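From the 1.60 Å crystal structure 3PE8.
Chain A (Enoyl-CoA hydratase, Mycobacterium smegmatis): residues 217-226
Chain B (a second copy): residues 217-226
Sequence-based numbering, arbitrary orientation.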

# COMPACT_ATOMS: atom_id res chain seq x y z
N THR A 217 1.23 0.21 8.70
CA THR A 217 0.05 0.43 9.54
C THR A 217 -0.63 1.80 9.37
O THR A 217 -1.72 2.01 9.91
N GLY A 218 -0.01 2.75 8.69
CA GLY A 218 -0.55 4.10 8.67
C GLY A 218 -1.92 4.23 8.08
O GLY A 218 -2.76 4.96 8.62
N GLY A 219 -2.17 3.55 6.96
CA GLY A 219 -3.51 3.56 6.34
C GLY A 219 -4.55 3.04 7.29
O GLY A 219 -5.69 3.54 7.37
N ALA A 220 -4.18 1.97 7.99
CA ALA A 220 -5.09 1.41 8.98
C ALA A 220 -5.37 2.35 10.13
O ALA A 220 -6.51 2.43 10.62
N LEU A 221 -4.32 3.02 10.61
CA LEU A 221 -4.47 3.99 11.68
C LEU A 221 -5.37 5.16 11.28
O LEU A 221 -6.15 5.66 12.07
N TRP A 222 -5.25 5.61 10.03
CA TRP A 222 -6.16 6.63 9.51
C TRP A 222 -7.60 6.14 9.51
O TRP A 222 -8.49 6.83 9.95
N ALA A 223 -7.83 4.91 9.03
CA ALA A 223 -9.14 4.33 9.03
C ALA A 223 -9.75 4.22 10.43
O ALA A 223 -10.93 4.50 10.61
N GLU A 224 -8.93 3.85 11.41
CA GLU A 224 -9.36 3.76 12.81
C GLU A 224 -9.81 5.19 13.26
O GLU A 224 -10.88 5.35 13.89
N ALA A 225 -9.00 6.19 12.95
CA ALA A 225 -9.27 7.57 13.37
C ALA A 225 -10.56 8.07 12.72
O ALA A 225 -11.40 8.67 13.38
N GLU A 226 -10.71 7.78 11.44
CA GLU A 226 -11.93 8.16 10.73
C GLU A 226 -13.17 7.48 11.31
O GLU A 226 -14.21 8.13 11.49
N THR B 217 -4.98 7.22 -0.44
CA THR B 217 -4.51 8.41 0.28
C THR B 217 -4.45 8.27 1.81
O THR B 217 -3.91 9.15 2.48
N GLY B 218 -5.02 7.22 2.38
CA GLY B 218 -5.13 7.16 3.83
C GLY B 218 -3.82 7.16 4.57
O GLY B 218 -3.69 7.85 5.59
N GLY B 219 -2.85 6.40 4.08
CA GLY B 219 -1.51 6.38 4.71
C GLY B 219 -0.89 7.77 4.70
O GLY B 219 -0.23 8.19 5.66
N ALA B 220 -1.07 8.45 3.57
CA ALA B 220 -0.56 9.80 3.48
C ALA B 220 -1.24 10.76 4.43
O ALA B 220 -0.59 11.65 5.01
N LEU B 221 -2.57 10.63 4.55
CA LEU B 221 -3.32 11.46 5.48
C LEU B 221 -2.90 11.23 6.93
O LEU B 221 -2.84 12.16 7.72
N TRP B 222 -2.62 9.99 7.29
CA TRP B 222 -2.07 9.69 8.61
C TRP B 222 -0.72 10.37 8.82
O TRP B 222 -0.50 10.99 9.83
N ALA B 223 0.17 10.27 7.83
CA ALA B 223 1.45 10.93 7.90
C ALA B 223 1.35 12.44 8.07
O ALA B 223 2.09 13.02 8.85
N GLU B 224 0.40 13.05 7.36
CA GLU B 224 0.16 14.49 7.46
C GLU B 224 -0.27 14.80 8.94
O GLU B 224 0.23 15.77 9.56
N ALA B 225 -1.18 14.00 9.47
CA ALA B 225 -1.71 14.21 10.82
C ALA B 225 -0.60 14.06 11.85
O ALA B 225 -0.47 14.87 12.76
N GLU B 226 0.22 13.04 11.67
CA GLU B 226 1.35 12.82 12.56
C GLU B 226 2.35 13.98 12.51
O GLU B 226 2.83 14.43 13.56

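Two copies of one helix, related by an exact two-fold axis, cross at 78° in a close, apolar contact in which the backbones meet at paired glycines and each tryptophan reaches across to pack on the other helix. The helix axes approach to 7.1 Å, and at the crossing Gly A219 CA lies 3.8 Å from Gly B219 CA; at Gly A218, Gly A219 and their chain B counterparts, backbone meets backbone, as in Gly A219 N to Gly B219 CA at 3.7 Å. Trp A222 and Trp B222 have the largest areas covered by the other stretch. Their CA-to-CB bonds point sideways, and chi1 in t (-177°) with chi2 at -107° lays each indole against the partner helix; Trp A222 sits as a knob among Gly B218, Leu B221, Trp B222 and Ala B225, and Trp B222 among the chain A equivalents. Leu A221 points toward chain B, and its CB sits over one face of the Trp B222 ring, 3.5 Å from the centroid of the six-membered ring and 10° off the normal, a CH-pi contact; Leu B221 CB does the same to Trp A222. Both leucines are m at chi1 (-70°) and t at chi2 (162°). Ala A225, also pointing toward the partner, meets the ring edge, with its CB 4.3 Å from Trp B222 CZ3. Near the axis the two tryptophans touch, Trp A222 CB to Trp B222 CB at 4.1 Å, while Gly A218 O lies 3.3 Å from Trp B222 CB. No hydrogen bond crosses between the stretches; Gly A218 O accepts one from Trp A222 N, 2.9 Å away in its own helix. The polar side chains stay out of the contact: Thr A217 (chi1 p), Glu A224 (chi1 and chi2 t) and Glu A226 (chi1 and chi2 m) find hydrogen-bond partners elsewhere in the structure, as do their chain B counterparts. Ala A220 points away.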

# COMPACT_ATOMS: atom_id res chain seq x y z
CB THR A 217 0.41 0.28 11.05
OG1 THR A 217 1.43 1.23 11.41
CG2 THR A 217 0.83 -1.15 11.42
CB ALA A 220 -4.50 0.07 9.52
CB LEU A 221 -3.10 4.46 12.18
CG LEU A 221 -2.34 3.39 12.94
CD1 LEU A 221 -0.86 3.74 13.02
CD2 LEU A 221 -2.93 3.14 14.35
CB TRP A 222 -5.76 7.01 8.09
CG TRP A 222 -6.63 8.14 7.52
CD1 TRP A 222 -7.61 8.03 6.56
CD2 TRP A 222 -6.67 9.52 7.96
NE1 TRP A 222 -8.20 9.26 6.33
CE2 TRP A 222 -7.65 10.17 7.18
CE3 TRP A 222 -5.94 10.27 8.90
CZ2 TRP A 222 -7.92 11.53 7.33
CZ3 TRP A 222 -6.23 11.64 9.03
CH2 TRP A 222 -7.21 12.24 8.25
CB ALA A 223 -9.12 2.96 8.36
CB GLU A 224 -8.22 3.25 13.70
CG GLU A 224 -8.55 3.34 15.19
CD GLU A 224 -7.45 2.90 16.09
OE1 GLU A 224 -6.59 3.73 16.45
OE2 GLU A 224 -7.47 1.70 16.44
CB ALA A 225 -8.09 8.52 13.04
CB GLU A 226 -11.77 7.86 9.27
CG GLU A 226 -10.75 8.79 8.61
CD GLU A 226 -11.29 10.18 8.41
OE1 GLU A 226 -12.00 10.35 7.39
OE2 GLU A 226 -11.05 11.08 9.27
CB THR B 217 -5.42 9.64 -0.03
OG1 THR B 217 -6.77 9.36 0.36
CG2 THR B 217 -5.34 10.09 -1.50
CB ALA B 220 -0.73 10.31 2.00
CB LEU B 221 -4.82 11.26 5.27
CG LEU B 221 -5.34 11.84 3.97
CD1 LEU B 221 -6.70 11.24 3.61
CD2 LEU B 221 -5.40 13.38 4.00
CB TRP B 222 -1.90 8.19 8.79
CG TRP B 222 -1.41 7.81 10.19
CD1 TRP B 222 -0.15 7.37 10.54
CD2 TRP B 222 -2.14 7.94 11.43
NE1 TRP B 222 -0.08 7.16 11.90
CE2 TRP B 222 -1.28 7.52 12.47
CE3 TRP B 222 -3.44 8.34 11.77
CZ2 TRP B 222 -1.68 7.50 13.80
CZ3 TRP B 222 -3.84 8.31 13.12
CH2 TRP B 222 -2.95 7.89 14.10
CB ALA B 223 2.30 10.58 6.68
CB GLU B 224 -0.94 14.93 6.48
CG GLU B 224 -1.39 16.38 6.70
CD GLU B 224 -2.49 16.82 5.81
OE1 GLU B 224 -3.67 16.63 6.16
OE2 GLU B 224 -2.15 17.37 4.74
CB ALA B 225 -2.89 13.26 11.14
CB GLU B 226 2.00 11.51 12.23
CG GLU B 226 1.11 10.33 12.61
CD GLU B 226 1.07 10.10 14.10
OE1 GLU B 226 2.02 9.44 14.58
OE2 GLU B 226 0.12 10.59 14.78